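Local coordinates for protein type III restriction-modification enzyme EcoP15I Mod subunit (Escherichia coli, PDB 4ZCF) that methylates one adenine in the DNA sequence 5'-CAGCAG-3' using S-adenosyl-L-methionine and, together with the Res subunit, takes part in DNA restriction, at residues 258-263 with 384-388; 315-321 with 374-380; 328-332 with 343-347. One frame throughout, in Å; residues are numbered along the deposited sequence.

Interaction 1: residues 258-263 with 384-388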
loop_
_atom_site.group_PDB
_atom_site.type_symbol
_atom_site.label_atom_id
_atom_site.label_comp_id
_atom_site.label_asym_id
_atom_site.label_seq_id
_atom_site.Cartn_x
_atom_site.Cartn_y
_atom_site.Cartn_z
ATOM N N TRP A 258 -13.345 -5.007 -7.677
ATOM C CA TRP A 258 -12.945 -6.383 -7.982
ATOM C C TRP A 258 -14.188 -7.216 -8.068
ATOM O O TRP A 258 -14.933 -7.348 -7.095
ATOM C CB TRP A 258 -11.969 -6.970 -6.965
ATOM C CG TRP A 258 -10.538 -6.505 -7.106
ATOM C CD1 TRP A 258 -9.997 -5.770 -8.119
ATOM C CD2 TRP A 258 -9.479 -6.729 -6.166
ATOM N NE1 TRP A 258 -8.663 -5.534 -7.874
ATOM C CE2 TRP A 258 -8.312 -6.144 -6.697
ATOM C CE3 TRP A 258 -9.404 -7.380 -4.919
ATOM C CZ2 TRP A 258 -7.090 -6.160 -6.014
ATOM C CZ3 TRP A 258 -8.180 -7.414 -4.257
ATOM C CH2 TRP A 258 -7.047 -6.797 -4.801
ATOM N N LYS A 259 -14.459 -7.725 -9.268
ATOM C CA LYS A 259 -15.629 -8.576 -9.499
ATOM C C LYS A 259 -15.297 -9.679 -10.479
ATOM O O LYS A 259 -14.448 -9.494 -11.347
ATOM C CB LYS A 259 -16.851 -7.780 -10.022
ATOM C CG LYS A 259 -17.539 -6.855 -9.010
ATOM C CD LYS A 259 -18.238 -7.578 -7.845
ATOM C CE LYS A 259 -19.184 -6.691 -7.051
ATOM N NZ LYS A 259 -18.502 -5.534 -6.406
ATOM N N SER A 260 -15.978 -10.820 -10.329
ATOM C CA SER A 260 -15.937 -11.957 -11.236
ATOM C C SER A 260 -17.289 -11.943 -11.991
ATOM O O SER A 260 -18.351 -11.824 -11.354
ATOM C CB SER A 260 -15.757 -13.265 -10.460
ATOM O OG SER A 260 -15.972 -14.418 -11.264
ATOM N N ASN A 261 -17.246 -12.016 -13.343
ATOM C CA ASN A 261 -18.465 -12.066 -14.156
ATOM C C ASN A 261 -18.815 -13.508 -14.589
ATOM O O ASN A 261 -19.882 -13.730 -15.165
ATOM C CB ASN A 261 -18.419 -11.097 -15.349
ATOM C CG ASN A 261 -19.780 -10.495 -15.695
ATOM O OD1 ASN A 261 -20.857 -11.050 -15.402
ATOM N ND2 ASN A 261 -19.766 -9.320 -16.311
ATOM N N ILE A 262 -17.930 -14.487 -14.289
ATOM C CA ILE A 262 -18.169 -15.894 -14.615
ATOM C C ILE A 262 -18.288 -16.834 -13.395
ATOM O O ILE A 262 -17.526 -17.801 -13.279
ATOM C CB ILE A 262 -17.323 -16.447 -15.806
ATOM C CG1 ILE A 262 -15.835 -15.967 -15.782
ATOM C CG2 ILE A 262 -18.003 -16.134 -17.146
ATOM C CD1 ILE A 262 -14.818 -16.947 -15.112
ATOM N N SER A 263 -19.269 -16.553 -12.496
ATOM C CA SER A 263 -19.556 -17.358 -11.301
ATOM C C SER A 263 -20.194 -18.672 -11.695
ATOM O O SER A 263 -20.944 -18.729 -12.673
ATOM C CB SER A 263 -20.514 -16.637 -10.352
ATOM O OG SER A 263 -20.278 -15.242 -10.282
ATOM N N TYR A 384 -25.419 -10.754 -12.174
ATOM C CA TYR A 384 -24.730 -11.010 -10.913
ATOM C C TYR A 384 -23.213 -10.994 -11.104
ATOM O O TYR A 384 -22.673 -11.622 -12.033
ATOM C CB TYR A 384 -25.195 -12.330 -10.264
ATOM C CG TYR A 384 -24.414 -12.702 -9.019
ATOM C CD1 TYR A 384 -24.545 -11.966 -7.842
ATOM C CD2 TYR A 384 -23.525 -13.776 -9.023
ATOM C CE1 TYR A 384 -23.799 -12.278 -6.706
ATOM C CE2 TYR A 384 -22.766 -14.092 -7.893
ATOM C CZ TYR A 384 -22.903 -13.333 -6.740
ATOM O OH TYR A 384 -22.166 -13.634 -5.621
ATOM N N LYS A 385 -22.540 -10.258 -10.211
ATOM C CA LYS A 385 -21.101 -10.064 -10.191
ATOM C C LYS A 385 -20.604 -10.466 -8.821
ATOM O O LYS A 385 -21.134 -9.984 -7.833
ATOM C CB LYS A 385 -20.761 -8.608 -10.538
ATOM C CG LYS A 385 -21.183 -8.217 -11.977
ATOM C CD LYS A 385 -20.128 -7.392 -12.731
ATOM C CE LYS A 385 -18.886 -8.156 -13.156
ATOM N NZ LYS A 385 -18.000 -7.351 -14.045
ATOM N N GLN A 386 -19.673 -11.432 -8.753
ATOM C CA GLN A 386 -19.169 -11.987 -7.496
ATOM C C GLN A 386 -18.056 -11.133 -6.961
ATOM O O GLN A 386 -17.066 -10.906 -7.659
ATOM C CB GLN A 386 -18.723 -13.457 -7.696
ATOM C CG GLN A 386 -18.134 -14.196 -6.473
ATOM C CD GLN A 386 -19.120 -14.494 -5.374
ATOM O OE1 GLN A 386 -19.004 -13.986 -4.249
ATOM N NE2 GLN A 386 -20.101 -15.346 -5.658
ATOM N N LYS A 387 -18.229 -10.649 -5.725
ATOM C CA LYS A 387 -17.276 -9.824 -4.964
ATOM C C LYS A 387 -16.270 -10.707 -4.184
ATOM O O LYS A 387 -16.480 -11.926 -4.015
ATOM C CB LYS A 387 -18.048 -8.948 -3.945
ATOM C CG LYS A 387 -18.652 -9.758 -2.795
ATOM C CD LYS A 387 -19.492 -8.947 -1.861
ATOM C CE LYS A 387 -19.833 -9.753 -0.639
ATOM N NZ LYS A 387 -21.267 -9.643 -0.275
ATOM N N LEU A 388 -15.235 -10.062 -3.606
ATOM C CA LEU A 388 -14.312 -10.775 -2.749
ATOM C C LEU A 388 -14.724 -10.511 -1.292
ATOM O O LEU A 388 -14.477 -9.439 -0.774
ATOM C CB LEU A 388 -12.862 -10.332 -3.030
ATOM C CG LEU A 388 -11.729 -10.856 -2.138
ATOM C CD1 LEU A 388 -11.641 -12.399 -2.158
ATOM C CD2 LEU A 388 -10.439 -10.256 -2.554
HETATM O O HOH W 1 -14.765 -7.439 -4.437
HETATM O O HOH W 2 -20.749 -13.324 -11.760
#
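W258 and L388 lie side by side and point the same way, with L388 CD2 at the edge of the indole, 3.9 Å from W258 CE3; F429 of helix 420-430 touches both. K259 slants across two lysines: its CB meets K385 CE at 3.8 Å, while its CE lies over K387 CB at 4.0 Å, so aliphatic carbons make these contacts. The bend at chi2 (-67°) brings K259 CD to 3.7 Å from K387 N, against the facing backbone. K387 NZ turns instead to E240 and N232 of the second subunit. S263 OG sits 3.5 Å from Q386 CB and obliquely beside the Y384 ring. One water bridges S263 OG, S260 O and Y384 O; another joins W258 O to L388 N. In the middle, S260 and Q386 exchange two backbone hydrogen bonds, S260 N to Q386 O and Q386 N to S260 O, each 2.9 Å. This is a single antiparallel beta bridge, a hydrogen-bonded pair joining two loops of the methylase region beside the dimer interface.

Interaction 2: residues 315-321 with 374-380; sequences YTGSQSV and IIELKVY. With nucleotides of chain D; nucleotides of chain E.
With chi1 at 68°, Y315 CG stands between its own backbone N and carbonyl carbon, and K378, with CG anti to its backbone N (chi1 -166°) and the chain extended, runs across one face of the Y315 ring. K378 CE lies over the ring centre, 3.7 Å from the centroid, as a CH-pi contact; NZ makes an off-centre cation-pi approach and a salt bridge to D310. Y315 CB covers a face of the Y380 ring, whose OH also bonds D310. Strands 315-318 and 376-380 are the two inner strands of a four-stranded antiparallel sheet. T316 pairs with V379 and S318 with L377 as hydrogen-bonded pairs. S318 O also takes S320 N, from the face opposite L377 N, at an inverse gamma turn centred on Q319. That turn delivers the base contacts: Q319 OE1 accepts from DC4 N4 of chain D at 2.7 Å, Q319 O from DA5 N6 of chain D at 2.8 Å, and S320 OG from DC16 N4 of chain E at 3.0 Å. I374 N bonds DC4 OP1 of chain D. Q319 NE2 donates to E376 OE2 at 3.2 Å, from above the carboxylate plane; K373 forms a salt bridge with the same oxygen.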
loop_
_atom_site.group_PDB
_atom_site.type_symbol
_atom_site.label_atom_id
_atom_site.label_comp_id
_atom_site.label_asym_id
_atom_site.label_seq_id
_atom_site.Cartn_x
_atom_site.Cartn_y
_atom_site.Cartn_z
ATOM N N TYR A 315 -35.044 -13.936 -12.138
ATOM C CA TYR A 315 -34.792 -12.660 -11.451
ATOM C C TYR A 315 -35.281 -12.668 -10.008
ATOM O O TYR A 315 -35.939 -13.611 -9.577
ATOM C CB TYR A 315 -35.381 -11.454 -12.234
ATOM C CG TYR A 315 -36.891 -11.402 -12.290
ATOM C CD1 TYR A 315 -37.625 -10.765 -11.290
ATOM C CD2 TYR A 315 -37.589 -11.931 -13.376
ATOM C CE1 TYR A 315 -39.018 -10.703 -11.338
ATOM C CE2 TYR A 315 -38.985 -11.885 -13.432
ATOM C CZ TYR A 315 -39.695 -11.269 -12.410
ATOM O OH TYR A 315 -41.065 -11.179 -12.461
ATOM N N THR A 316 -34.989 -11.580 -9.284
ATOM C CA THR A 316 -35.371 -11.347 -7.895
ATOM C C THR A 316 -36.099 -9.990 -7.753
ATOM O O THR A 316 -35.921 -9.084 -8.573
ATOM C CB THR A 316 -34.089 -11.382 -6.996
ATOM O OG1 THR A 316 -34.427 -11.633 -5.633
ATOM C CG2 THR A 316 -33.244 -10.097 -7.075
ATOM N N GLY A 317 -36.869 -9.856 -6.679
ATOM C CA GLY A 317 -37.434 -8.581 -6.296
ATOM C C GLY A 317 -36.441 -7.986 -5.306
ATOM O O GLY A 317 -36.347 -8.483 -4.189
ATOM N N SER A 318 -35.616 -6.990 -5.730
ATOM C CA SER A 318 -34.635 -6.391 -4.826
ATOM C C SER A 318 -35.248 -5.357 -3.915
ATOM O O SER A 318 -35.600 -4.254 -4.314
ATOM C CB SER A 318 -33.398 -5.876 -5.563
ATOM O OG SER A 318 -32.249 -5.984 -4.731
ATOM N N GLN A 319 -35.387 -5.744 -2.668
ATOM C CA GLN A 319 -35.964 -4.963 -1.575
ATOM C C GLN A 319 -34.895 -4.039 -1.061
ATOM O O GLN A 319 -34.631 -3.973 0.144
ATOM C CB GLN A 319 -36.464 -5.932 -0.493
ATOM C CG GLN A 319 -37.403 -6.982 -1.109
ATOM C CD GLN A 319 -37.760 -8.134 -0.230
ATOM O OE1 GLN A 319 -37.083 -8.477 0.769
ATOM N NE2 GLN A 319 -38.852 -8.761 -0.610
ATOM N N SER A 320 -34.342 -3.268 -2.010
ATOM C CA SER A 320 -33.168 -2.395 -1.932
ATOM C C SER A 320 -33.442 -0.993 -2.499
ATOM O O SER A 320 -32.769 -0.521 -3.418
ATOM C CB SER A 320 -32.041 -3.061 -2.705
ATOM O OG SER A 320 -31.894 -4.387 -2.230
ATOM N N VAL A 321 -34.402 -0.326 -1.888
ATOM C CA VAL A 321 -34.918 0.987 -2.264
ATOM C C VAL A 321 -34.802 1.964 -1.088
ATOM O O VAL A 321 -34.760 3.177 -1.267
ATOM C CB VAL A 321 -36.372 0.700 -2.760
ATOM C CG1 VAL A 321 -37.455 1.518 -2.059
ATOM C CG2 VAL A 321 -36.479 0.715 -4.286
ATOM N N ILE A 374 -43.989 -1.753 -0.185
ATOM C CA ILE A 374 -42.831 -0.948 -0.586
ATOM C C ILE A 374 -42.345 -1.520 -1.899
ATOM O O ILE A 374 -42.377 -2.743 -2.067
ATOM C CB ILE A 374 -41.691 -0.930 0.471
ATOM C CG1 ILE A 374 -42.182 -0.470 1.873
ATOM C CG2 ILE A 374 -40.495 -0.099 -0.000
ATOM C CD1 ILE A 374 -41.120 -0.751 3.059
ATOM N N ILE A 375 -41.937 -0.640 -2.846
ATOM C CA ILE A 375 -41.437 -1.046 -4.164
ATOM C C ILE A 375 -40.141 -1.862 -4.106
ATOM O O ILE A 375 -39.353 -1.770 -3.153
ATOM C CB ILE A 375 -41.310 0.135 -5.170
ATOM C CG1 ILE A 375 -40.466 1.303 -4.619
ATOM C CG2 ILE A 375 -42.659 0.577 -5.686
ATOM C CD1 ILE A 375 -39.741 2.028 -5.671
ATOM N N GLU A 376 -39.915 -2.631 -5.164
ATOM C CA GLU A 376 -38.724 -3.446 -5.318
ATOM C C GLU A 376 -38.113 -3.145 -6.682
ATOM O O GLU A 376 -38.765 -2.549 -7.549
ATOM C CB GLU A 376 -39.077 -4.946 -5.198
ATOM C CG GLU A 376 -39.634 -5.347 -3.843
ATOM C CD GLU A 376 -40.130 -6.775 -3.701
ATOM O OE1 GLU A 376 -39.995 -7.562 -4.668
ATOM O OE2 GLU A 376 -40.654 -7.107 -2.612
ATOM N N LEU A 377 -36.860 -3.572 -6.862
ATOM C CA LEU A 377 -36.119 -3.443 -8.113
ATOM C C LEU A 377 -35.946 -4.808 -8.791
ATOM O O LEU A 377 -35.523 -5.776 -8.153
ATOM C CB LEU A 377 -34.751 -2.816 -7.845
ATOM C CG LEU A 377 -34.742 -1.326 -7.687
ATOM C CD1 LEU A 377 -33.694 -0.905 -6.676
ATOM C CD2 LEU A 377 -34.503 -0.649 -9.034
ATOM N N LYS A 378 -36.289 -4.892 -10.070
ATOM C CA LYS A 378 -36.134 -6.131 -10.827
ATOM C C LYS A 378 -34.654 -6.288 -11.178
ATOM O O LYS A 378 -34.039 -5.416 -11.821
ATOM C CB LYS A 378 -37.035 -6.121 -12.067
ATOM C CG LYS A 378 -37.214 -7.469 -12.729
ATOM C CD LYS A 378 -38.356 -7.401 -13.685
ATOM C CE LYS A 378 -38.341 -8.506 -14.701
ATOM N NZ LYS A 378 -39.576 -8.501 -15.553
ATOM N N VAL A 379 -34.066 -7.370 -10.659
ATOM C CA VAL A 379 -32.647 -7.684 -10.825
ATOM C C VAL A 379 -32.541 -9.131 -11.277
ATOM O O VAL A 379 -32.974 -10.014 -10.550
ATOM C CB VAL A 379 -31.846 -7.388 -9.509
ATOM C CG1 VAL A 379 -30.430 -7.956 -9.564
ATOM C CG2 VAL A 379 -31.811 -5.888 -9.198
ATOM N N TYR A 380 -31.977 -9.356 -12.489
ATOM C CA TYR A 380 -31.765 -10.667 -13.123
ATOM C C TYR A 380 -30.455 -11.314 -12.714
ATOM O O TYR A 380 -29.419 -10.655 -12.693
ATOM C CB TYR A 380 -31.766 -10.524 -14.649
ATOM C CG TYR A 380 -33.133 -10.359 -15.268
ATOM C CD1 TYR A 380 -33.704 -9.096 -15.422
ATOM C CD2 TYR A 380 -33.834 -11.456 -15.760
ATOM C CE1 TYR A 380 -34.945 -8.934 -16.037
ATOM C CE2 TYR A 380 -35.088 -11.309 -16.349
ATOM C CZ TYR A 380 -35.629 -10.045 -16.509
ATOM O OH TYR A 380 -36.855 -9.902 -17.116
ATOM P P DC D 4 -42.750 -4.452 2.626
ATOM O OP1 DC D 4 -44.067 -3.816 2.385
ATOM O OP2 DC D 4 -41.785 -4.538 1.507
ATOM O "O5'" DC D 4 -42.049 -3.793 3.913
ATOM C "C5'" DC D 4 -42.340 -4.316 5.191
ATOM C "C4'" DC D 4 -41.271 -4.077 6.236
ATOM O "O4'" DC D 4 -40.339 -5.181 6.307
ATOM C "C3'" DC D 4 -40.451 -2.798 6.180
ATOM O "O3'" DC D 4 -40.376 -2.215 7.503
ATOM C "C2'" DC D 4 -39.106 -3.304 5.655
ATOM C "C1'" DC D 4 -39.001 -4.704 6.250
ATOM N N1 DC D 4 -38.218 -5.706 5.437
ATOM C C2 DC D 4 -37.414 -6.660 6.076
ATOM O O2 DC D 4 -37.239 -6.596 7.293
ATOM N N3 DC D 4 -36.769 -7.589 5.320
ATOM C C4 DC D 4 -36.875 -7.590 3.985
ATOM N N4 DC D 4 -36.199 -8.512 3.290
ATOM C C5 DC D 4 -37.734 -6.671 3.314
ATOM C C6 DC D 4 -38.367 -5.764 4.071
ATOM P P DA D 5 -39.795 -0.749 7.871
ATOM O OP1 DA D 5 -40.483 -0.326 9.124
ATOM O OP2 DA D 5 -39.829 0.166 6.689
ATOM O "O5'" DA D 5 -38.265 -1.093 8.222
ATOM C "C5'" DA D 5 -37.813 -1.801 9.357
ATOM C "C4'" DA D 5 -36.341 -2.177 9.241
ATOM O "O4'" DA D 5 -36.097 -3.152 8.191
ATOM C "C3'" DA D 5 -35.350 -1.048 8.995
ATOM O "O3'" DA D 5 -34.440 -1.095 10.081
ATOM C "C2'" DA D 5 -34.716 -1.354 7.635
ATOM C "C1'" DA D 5 -34.888 -2.859 7.525
ATOM N N9 DA D 5 -34.945 -3.386 6.164
ATOM C C8 DA D 5 -35.531 -2.799 5.088
ATOM N N7 DA D 5 -35.385 -3.478 3.971
ATOM C C5 DA D 5 -34.619 -4.578 4.315
ATOM C C6 DA D 5 -34.134 -5.688 3.578
ATOM N N6 DA D 5 -34.350 -5.846 2.258
ATOM N N1 DA D 5 -33.375 -6.611 4.234
ATOM C C2 DA D 5 -33.186 -6.450 5.546
ATOM N N3 DA D 5 -33.585 -5.441 6.332
ATOM C C4 DA D 5 -34.317 -4.530 5.667
ATOM P P DC E 16 -27.620 -9.840 -4.947
ATOM O OP1 DC E 16 -26.602 -9.845 -6.028
ATOM O OP2 DC E 16 -29.054 -9.985 -5.279
ATOM O "O5'" DC E 16 -27.230 -10.952 -3.855
ATOM C "C5'" DC E 16 -25.988 -10.977 -3.130
ATOM C "C4'" DC E 16 -26.154 -10.949 -1.613
ATOM O "O4'" DC E 16 -26.642 -9.670 -1.159
ATOM C "C3'" DC E 16 -27.007 -11.998 -0.902
ATOM O "O3'" DC E 16 -26.216 -12.486 0.204
ATOM C "C2'" DC E 16 -28.246 -11.213 -0.453
ATOM C "C1'" DC E 16 -27.609 -9.864 -0.141
ATOM N N1 DC E 16 -28.526 -8.692 -0.038
ATOM C C2 DC E 16 -28.608 -7.998 1.188
ATOM O O2 DC E 16 -27.931 -8.379 2.165
ATOM N N3 DC E 16 -29.472 -6.927 1.268
ATOM C C4 DC E 16 -30.242 -6.580 0.210
ATOM N N4 DC E 16 -31.063 -5.541 0.356
ATOM C C5 DC E 16 -30.186 -7.266 -1.044
ATOM C C6 DC E 16 -29.308 -8.296 -1.115
#

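Interaction 3: residues 328-332 with 343-347; sequences GYRYD and KQPLM. With nucleotides of chain D; nucleotides of chain E.
R330 and Q344 meet through their polar ends, the guanidinium and amide planes 47° apart. Among the side-chain hydrogen bonds, R330 NH1 donates to Q344 OE1 at 2.9 Å, with the oxygen in the guanidinium plane, while R330 NH2 reaches L346 O at 2.9 Å from above the carbonyl plane. A bend at chi2 (-83°) swings the arginine chain over to these acceptors, and E327 forms a salt bridge with NH2. The other half of the Q344 amide, NE2, donates to Y331 O at 2.9 Å; that oxygen lies in the amide plane. With OE1 and NE2 both bonded, the amide is held at both ends. With an alanine here, the amide is gone, and Y331 O and R330 NH1 would probably be left without these partners, the guanidinium being held less firmly on its NH1 side. Between backbones, G328 N bonds M347 O at 2.8 Å. Contacts with DNA phosphates flank the pair: Y329 OH donates to DA12 OP2 of chain E, L346 N to DA5 OP2 of chain D, and K343 NZ to DC4 OP1 of chain D. L346 and M347 pack on T411 of the second subunit. Both segments belong to the long connection between strand 313-318 and helix 353-361; Y331 stacks on Y349 and touches L353 and M356 of that helix.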
loop_
_atom_site.group_PDB
_atom_site.type_symbol
_atom_site.label_atom_id
_atom_site.label_comp_id
_atom_site.label_asym_id
_atom_site.label_seq_id
_atom_site.Cartn_x
_atom_site.Cartn_y
_atom_site.Cartn_z
ATOM N N GLY A 328 -33.589 9.752 4.532
ATOM C CA GLY A 328 -33.348 9.805 3.093
ATOM C C GLY A 328 -34.203 10.771 2.295
ATOM O O GLY A 328 -34.483 11.889 2.738
ATOM N N TYR A 329 -34.581 10.345 1.082
ATOM C CA TYR A 329 -35.397 11.121 0.145
ATOM C C TYR A 329 -36.869 10.790 0.359
ATOM O O TYR A 329 -37.239 9.622 0.383
ATOM C CB TYR A 329 -34.982 10.838 -1.320
ATOM C CG TYR A 329 -33.509 11.074 -1.592
ATOM C CD1 TYR A 329 -33.033 12.349 -1.903
ATOM C CD2 TYR A 329 -32.582 10.034 -1.499
ATOM C CE1 TYR A 329 -31.676 12.581 -2.122
ATOM C CE2 TYR A 329 -31.217 10.259 -1.703
ATOM C CZ TYR A 329 -30.771 11.537 -2.014
ATOM O OH TYR A 329 -29.442 11.780 -2.242
ATOM N N ARG A 330 -37.703 11.819 0.532
ATOM C CA ARG A 330 -39.136 11.656 0.738
ATOM C C ARG A 330 -39.916 12.249 -0.441
ATOM O O ARG A 330 -39.762 13.427 -0.768
ATOM C CB ARG A 330 -39.560 12.286 2.069
ATOM C CG ARG A 330 -38.806 11.756 3.287
ATOM C CD ARG A 330 -39.412 10.466 3.790
ATOM N NE ARG A 330 -38.852 10.036 5.071
ATOM C CZ ARG A 330 -39.263 8.955 5.725
ATOM N NH1 ARG A 330 -40.243 8.205 5.232
ATOM N NH2 ARG A 330 -38.709 8.622 6.889
ATOM N N TYR A 331 -40.693 11.406 -1.120
ATOM C CA TYR A 331 -41.517 11.770 -2.277
ATOM C C TYR A 331 -42.545 10.663 -2.543
ATOM O O TYR A 331 -42.443 9.592 -1.953
ATOM C CB TYR A 331 -40.660 12.090 -3.536
ATOM C CG TYR A 331 -39.666 11.012 -3.898
ATOM C CD1 TYR A 331 -40.056 9.894 -4.627
ATOM C CD2 TYR A 331 -38.332 11.101 -3.500
ATOM C CE1 TYR A 331 -39.152 8.879 -4.930
ATOM C CE2 TYR A 331 -37.423 10.087 -3.794
ATOM C CZ TYR A 331 -37.842 8.971 -4.496
ATOM O OH TYR A 331 -36.962 7.972 -4.811
ATOM N N ASP A 332 -43.523 10.921 -3.418
ATOM C CA ASP A 332 -44.570 9.959 -3.734
ATOM C C ASP A 332 -44.280 9.160 -4.996
ATOM O O ASP A 332 -44.030 9.745 -6.056
ATOM C CB ASP A 332 -45.949 10.653 -3.883
ATOM C CG ASP A 332 -46.629 11.176 -2.623
ATOM O OD1 ASP A 332 -46.054 11.018 -1.520
ATOM O OD2 ASP A 332 -47.732 11.750 -2.743
ATOM N N LYS A 343 -46.364 2.584 -0.113
ATOM C CA LYS A 343 -45.820 2.666 1.240
ATOM C C LYS A 343 -44.327 3.004 1.170
ATOM O O LYS A 343 -43.578 2.425 0.371
ATOM C CB LYS A 343 -46.066 1.390 2.051
ATOM C CG LYS A 343 -45.775 1.562 3.556
ATOM C CD LYS A 343 -46.139 0.324 4.383
ATOM C CE LYS A 343 -45.083 -0.773 4.386
ATOM N NZ LYS A 343 -45.617 -2.084 3.908
ATOM N N GLN A 344 -43.942 4.002 1.957
ATOM C CA GLN A 344 -42.602 4.530 2.015
ATOM C C GLN A 344 -41.744 3.773 3.036
ATOM O O GLN A 344 -42.225 3.499 4.146
ATOM C CB GLN A 344 -42.683 6.010 2.397
ATOM C CG GLN A 344 -42.153 6.960 1.343
ATOM C CD GLN A 344 -42.191 8.384 1.845
ATOM O OE1 GLN A 344 -42.100 8.652 3.055
ATOM N NE2 GLN A 344 -42.332 9.334 0.924
ATOM N N PRO A 345 -40.451 3.482 2.728
ATOM C CA PRO A 345 -39.586 2.839 3.738
ATOM C C PRO A 345 -39.463 3.732 4.969
ATOM O O PRO A 345 -39.593 4.948 4.845
ATOM C CB PRO A 345 -38.234 2.726 3.019
ATOM C CG PRO A 345 -38.551 2.791 1.587
ATOM C CD PRO A 345 -39.707 3.737 1.483
ATOM N N LEU A 346 -39.226 3.140 6.146
ATOM C CA LEU A 346 -39.086 3.848 7.429
ATOM C C LEU A 346 -38.116 5.020 7.388
ATOM O O LEU A 346 -38.355 6.010 8.064
ATOM C CB LEU A 346 -38.692 2.846 8.535
ATOM C CG LEU A 346 -38.144 3.378 9.874
ATOM C CD1 LEU A 346 -39.258 3.841 10.788
ATOM C CD2 LEU A 346 -37.271 2.328 10.561
ATOM N N MET A 347 -37.032 4.916 6.593
ATOM C CA MET A 347 -35.974 5.931 6.467
ATOM C C MET A 347 -36.066 6.707 5.154
ATOM O O MET A 347 -35.188 7.524 4.850
ATOM C CB MET A 347 -34.581 5.272 6.596
ATOM C CG MET A 347 -34.333 4.557 7.901
ATOM S SD MET A 347 -34.570 5.629 9.337
ATOM C CE MET A 347 -34.095 4.514 10.598
ATOM P P DA D 5 -39.795 -0.749 7.871
ATOM O OP1 DA D 5 -40.483 -0.326 9.124
ATOM O OP2 DA D 5 -39.829 0.166 6.689
ATOM O "O5'" DA D 5 -38.265 -1.093 8.222
ATOM C "C5'" DA D 5 -37.813 -1.801 9.357
ATOM C "C4'" DA D 5 -36.341 -2.177 9.241
ATOM O "O4'" DA D 5 -36.097 -3.152 8.191
ATOM C "C3'" DA D 5 -35.350 -1.048 8.995
ATOM O "O3'" DA D 5 -34.440 -1.095 10.081
ATOM C "C2'" DA D 5 -34.716 -1.354 7.635
ATOM C "C1'" DA D 5 -34.888 -2.859 7.525
ATOM N N9 DA D 5 -34.945 -3.386 6.164
ATOM C C8 DA D 5 -35.531 -2.799 5.088
ATOM N N7 DA D 5 -35.385 -3.478 3.971
ATOM C C5 DA D 5 -34.619 -4.578 4.315
ATOM C C6 DA D 5 -34.134 -5.688 3.578
ATOM N N6 DA D 5 -34.350 -5.846 2.258
ATOM N N1 DA D 5 -33.375 -6.611 4.234
ATOM C C2 DA D 5 -33.186 -6.450 5.546
ATOM N N3 DA D 5 -33.585 -5.441 6.332
ATOM C C4 DA D 5 -34.317 -4.530 5.667
ATOM P P DA E 12 -27.979 14.097 -4.726
ATOM O OP1 DA E 12 -27.940 14.661 -6.099
ATOM O OP2 DA E 12 -29.240 14.190 -3.939
ATOM O "O5'" DA E 12 -27.546 12.577 -4.895
ATOM C "C5'" DA E 12 -26.470 12.146 -5.708
ATOM C "C4'" DA E 12 -26.202 10.681 -5.416
ATOM O "O4'" DA E 12 -25.653 10.536 -4.075
ATOM C "C3'" DA E 12 -27.418 9.763 -5.469
ATOM O "O3'" DA E 12 -27.138 8.667 -6.343
ATOM C "C2'" DA E 12 -27.636 9.389 -3.997
ATOM C "C1'" DA E 12 -26.195 9.358 -3.511
ATOM N N9 DA E 12 -25.911 9.329 -2.071
ATOM C C8 DA E 12 -26.597 9.916 -1.051
ATOM N N7 DA E 12 -26.040 9.720 0.131
ATOM C C5 DA E 12 -24.949 8.896 -0.115
ATOM C C6 DA E 12 -23.945 8.315 0.708
ATOM N N6 DA E 12 -23.884 8.406 2.052
ATOM N N1 DA E 12 -22.996 7.566 0.111
ATOM C C2 DA E 12 -23.053 7.357 -1.210
ATOM N N3 DA E 12 -23.915 7.876 -2.068
ATOM C C4 DA E 12 -24.847 8.659 -1.467
ATOM P P DC D 4 -42.750 -4.452 2.626
ATOM O OP1 DC D 4 -44.067 -3.816 2.385
ATOM O OP2 DC D 4 -41.785 -4.538 1.507
ATOM O "O5'" DC D 4 -42.049 -3.793 3.913
ATOM C "C5'" DC D 4 -42.340 -4.316 5.191
ATOM C "C4'" DC D 4 -41.271 -4.077 6.236
ATOM O "O4'" DC D 4 -40.339 -5.181 6.307
ATOM C "C3'" DC D 4 -40.451 -2.798 6.180
ATOM O "O3'" DC D 4 -40.376 -2.215 7.503
ATOM C "C2'" DC D 4 -39.106 -3.304 5.655
ATOM C "C1'" DC D 4 -39.001 -4.704 6.250
ATOM N N1 DC D 4 -38.218 -5.706 5.437
ATOM C C2 DC D 4 -37.414 -6.660 6.076
ATOM O O2 DC D 4 -37.239 -6.596 7.293
ATOM N N3 DC D 4 -36.769 -7.589 5.320
ATOM C C4 DC D 4 -36.875 -7.590 3.985
ATOM N N4 DC D 4 -36.199 -8.512 3.290
ATOM C C5 DC D 4 -37.734 -6.671 3.314
ATOM C C6 DC D 4 -38.367 -5.764 4.071
#

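The three contacts are nested along the chain: interaction 3 lies inside the loop closed by interaction 2, and both lie inside that of interaction 1. Interactions 2 and 3, with centres 16 Å apart, touch, as I374 CG2 and V321 CG1 pack on P345 CG at 3.8 and 4.0 Å. Interaction 2 reads base edges and also meets a phosphate through I374 N, whereas the hydrogen bonds of interaction 3 to DNA go to phosphates; both bind DC4 and DA5 of chain D. Segment 384-388 of interaction 1 comes soon after 374-380, but the centres are 19 Å apart. Interaction 1, with Y384 on a DNA phosphate, touches the second subunit as interaction 3 does, about 21 Å away between nearest atoms.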